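Local coordinates for protein beta chain (PDB 6IYH) that probably carries oxygen as the haem-containing beta chain of a four-chain sturgeon haemoglobin, at residues 108-113 / 119-124. Sequence-based numbering, arbitrary orientation.
Sequences CLSIVL and TAYTPD
The phenol of Y121 reaches back from the loop to the preceding helix, where its OH and the OG of S110 share a hydrogen bond of 2.9 Å, with the direction of the proton undetermined. S110 OG lies at the edge of the ring, in its plane. L113 comes instead over one face: its CB sits 4.1 Å from the ring centroid, 27° off the normal, a CH-pi contact whose closest approach is 3.7 Å from L113 CB to Y121 CE1. The backbone O of S110 lies 3.7 Å from Y121 CE2, approaching the ring obliquely. In globin terms this joins the G helix, 100-117, to the GH corner that leads into the H helix, 123-142. The backbone at Y121 makes an inverse gamma turn, and its CG stands anti to the backbone N (chi1 -164°), which carries the ring to the helix. A leucine here would probably leave S110 OG without its phenolic partner and take away the flat ring face on which L113 CB rests. Further out, W129 and L13 touch both L113 and Y121, while Q126 touches S110 and Y121. T122 occupies the N-cap position of helix 123-142. The backbone O of Y121 accepts a hydrogen bond from a basic side chain of a neighbouring subunit.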
ATOM      1  N   CYS B 108      10.271   3.289 -10.312  1.00  6.97           N
ATOM      2  CA  CYS B 108      11.425   2.922 -11.106  1.00  7.73           C
ATOM      3  C   CYS B 108      11.677   4.031 -12.130  1.00  7.33           C
ATOM      4  O   CYS B 108      12.810   4.381 -12.380  1.00  8.60           O
ATOM      5  CB  CYS B 108      11.269   1.621 -11.852  1.00  7.09           C
ATOM      6  SG  CYS B 108      11.196   0.171 -10.737  1.00 10.03           S
ATOM      7  N   LEU B 109      10.619   4.616 -12.657  1.00  8.03           N
ATOM      8  CA  LEU B 109      10.777   5.694 -13.681  1.00  8.11           C
ATOM      9  C   LEU B 109      11.411   6.922 -13.077  1.00  8.56           C
ATOM     10  O   LEU B 109      12.394   7.469 -13.661  1.00  8.35           O
ATOM     11  CB  LEU B 109       9.419   6.003 -14.316  1.00  8.79           C
ATOM     12  CG  LEU B 109       9.459   7.188 -15.290  1.00 10.41           C
ATOM     13  CD1 LEU B 109      10.428   6.969 -16.393  1.00 11.06           C
ATOM     14  CD2 LEU B 109       8.061   7.479 -15.833  1.00 10.70           C
ATOM     15  N   SER B 110      10.954   7.329 -11.885  1.00  8.34           N
ATOM     16  CA  SER B 110      11.591   8.479 -11.204  1.00  9.18           C
ATOM     17  C   SER B 110      13.072   8.251 -10.933  1.00  9.05           C
ATOM     18  O   SER B 110      13.911   9.126 -11.144  1.00  9.22           O
ATOM     19  CB  SER B 110      10.846   8.835  -9.920  1.00  9.23           C
ATOM     20  OG  SER B 110      11.347   9.989  -9.339  1.00  9.88           O
ATOM     21  N   ILE B 111      13.396   7.068 -10.415  1.00  8.48           N
ATOM     22  CA  ILE B 111      14.790   6.625 -10.234  1.00  8.35           C
ATOM     23  C   ILE B 111      15.591   6.687 -11.506  1.00  8.67           C
ATOM     24  O   ILE B 111      16.680   7.187 -11.497  1.00  7.99           O
ATOM     25  CB  ILE B 111      14.844   5.246  -9.520  1.00  8.46           C
ATOM     26  CG1 ILE B 111      14.403   5.392  -8.082  1.00  9.00           C
ATOM     27  CG2 ILE B 111      16.170   4.561  -9.582  1.00  8.74           C
ATOM     28  CD1 ILE B 111      14.038   4.127  -7.277  1.00  8.32           C
ATOM     29  N   VAL B 112      15.067   6.154 -12.586  1.00  7.55           N
ATOM     30  CA  VAL B 112      15.762   6.220 -13.847  1.00  8.61           C
ATOM     31  C   VAL B 112      15.973   7.716 -14.303  1.00  8.48           C
ATOM     32  O   VAL B 112      17.042   8.016 -14.870  1.00  9.07           O
ATOM     33  CB  VAL B 112      15.059   5.384 -14.907  1.00  8.75           C
ATOM     34  CG1 VAL B 112      15.661   5.639 -16.298  1.00  8.82           C
ATOM     35  CG2 VAL B 112      15.213   3.943 -14.599  1.00  8.65           C
ATOM     36  N   LEU B 113      14.964   8.561 -14.141  1.00  7.84           N
ATOM     37  CA  LEU B 113      15.119   9.956 -14.555  1.00  8.42           C
ATOM     38  C   LEU B 113      16.220  10.577 -13.689  1.00  9.66           C
ATOM     39  O   LEU B 113      17.051  11.279 -14.202  1.00 10.52           O
ATOM     40  CB  LEU B 113      13.855  10.770 -14.384  1.00  8.87           C
ATOM     41  CG  LEU B 113      12.722  10.337 -15.303  1.00  9.40           C
ATOM     42  CD1 LEU B 113      11.478  11.104 -14.996  1.00 10.31           C
ATOM     43  CD2 LEU B 113      13.077  10.454 -16.772  1.00 10.20           C
ATOM     44  N   THR B 119      22.040  16.201 -11.502  1.00 16.59           N
ATOM     45  CA  THR B 119      21.698  17.376 -10.717  1.00 18.78           C
ATOM     46  C   THR B 119      20.680  18.205 -11.409  1.00 16.47           C
ATOM     47  O   THR B 119      19.982  18.983 -10.796  1.00 17.19           O
ATOM     48  CB  THR B 119      22.953  18.221 -10.398  1.00 22.31           C
ATOM     49  OG1 THR B 119      23.572  18.488 -11.628  1.00 21.69           O
ATOM     50  CG2 THR B 119      23.896  17.418  -9.493  1.00 25.26           C
ATOM     51  N   ALA B 120      20.451  17.976 -12.682  1.00 17.32           N
ATOM     52  CA  ALA B 120      19.328  18.602 -13.372  1.00 15.56           C
ATOM     53  C   ALA B 120      17.926  18.181 -12.909  1.00 15.89           C
ATOM     54  O   ALA B 120      16.874  18.845 -13.217  1.00 15.06           O
ATOM     55  CB  ALA B 120      19.430  18.354 -14.851  1.00 18.11           C
ATOM     56  N   TYR B 121      17.874  17.009 -12.265  1.00 14.16           N
ATOM     57  CA  TYR B 121      16.593  16.506 -11.696  1.00 12.78           C
ATOM     58  C   TYR B 121      16.499  17.090 -10.327  1.00 13.27           C
ATOM     59  O   TYR B 121      16.734  16.478  -9.317  1.00 12.69           O
ATOM     60  CB  TYR B 121      16.619  14.977 -11.690  1.00 12.09           C
ATOM     61  CG  TYR B 121      15.272  14.305 -11.502  1.00 10.97           C
ATOM     62  CD1 TYR B 121      14.271  14.458 -12.407  1.00 10.10           C
ATOM     63  CD2 TYR B 121      15.094  13.401 -10.469  1.00 11.27           C
ATOM     64  CE1 TYR B 121      13.058  13.781 -12.300  1.00 11.25           C
ATOM     65  CE2 TYR B 121      13.918  12.703 -10.340  1.00 10.76           C
ATOM     66  CZ  TYR B 121      12.899  12.870 -11.268  1.00 10.45           C
ATOM     67  OH  TYR B 121      11.718  12.177 -11.153  1.00 12.44           O
ATOM     68  N   THR B 122      16.310  18.415 -10.306  1.00 14.83           N
ATOM     69  CA  THR B 122      16.277  19.144  -9.064  1.00 16.77           C
ATOM     70  C   THR B 122      15.065  18.761  -8.210  1.00 15.98           C
ATOM     71  O   THR B 122      14.110  18.185  -8.713  1.00 13.98           O
ATOM     72  CB  THR B 122      16.163  20.671  -9.359  1.00 16.87           C
ATOM     73  OG1 THR B 122      15.034  20.917 -10.169  1.00 19.49           O
ATOM     74  CG2 THR B 122      17.396  21.151 -10.006  1.00 18.28           C
ATOM     75  N   PRO B 123      15.045  19.165  -6.940  1.00 16.71           N
ATOM     76  CA  PRO B 123      13.826  18.799  -6.176  1.00 16.00           C
ATOM     77  C   PRO B 123      12.480  19.257  -6.772  1.00 17.15           C
ATOM     78  O   PRO B 123      11.506  18.502  -6.766  1.00 14.25           O
ATOM     79  CB  PRO B 123      14.112  19.396  -4.797  1.00 15.94           C
ATOM     80  CG  PRO B 123      15.600  19.358  -4.712  1.00 16.26           C
ATOM     81  CD  PRO B 123      16.028  19.811  -6.051  1.00 17.22           C
ATOM     82  N   ASP B 124      12.410  20.466  -7.356  1.00 16.42           N
ATOM     83  CA  ASP B 124      11.195  20.958  -7.992  1.00 16.64           C
ATOM     84  C   ASP B 124      10.821  20.177  -9.229  1.00 14.23           C
ATOM     85  O   ASP B 124       9.651  19.962  -9.496  1.00 14.13           O
ATOM     86  CB  ASP B 124      11.280  22.485  -8.326  1.00 20.94           C
ATOM     87  CG  ASP B 124      12.275  22.816  -9.445  1.00 24.07           C
ATOM     88  OD1 ASP B 124      13.431  22.602  -9.183  1.00 30.91           O
ATOM     89  OD2 ASP B 124      11.868  23.240 -10.537  1.00 26.36           O
TER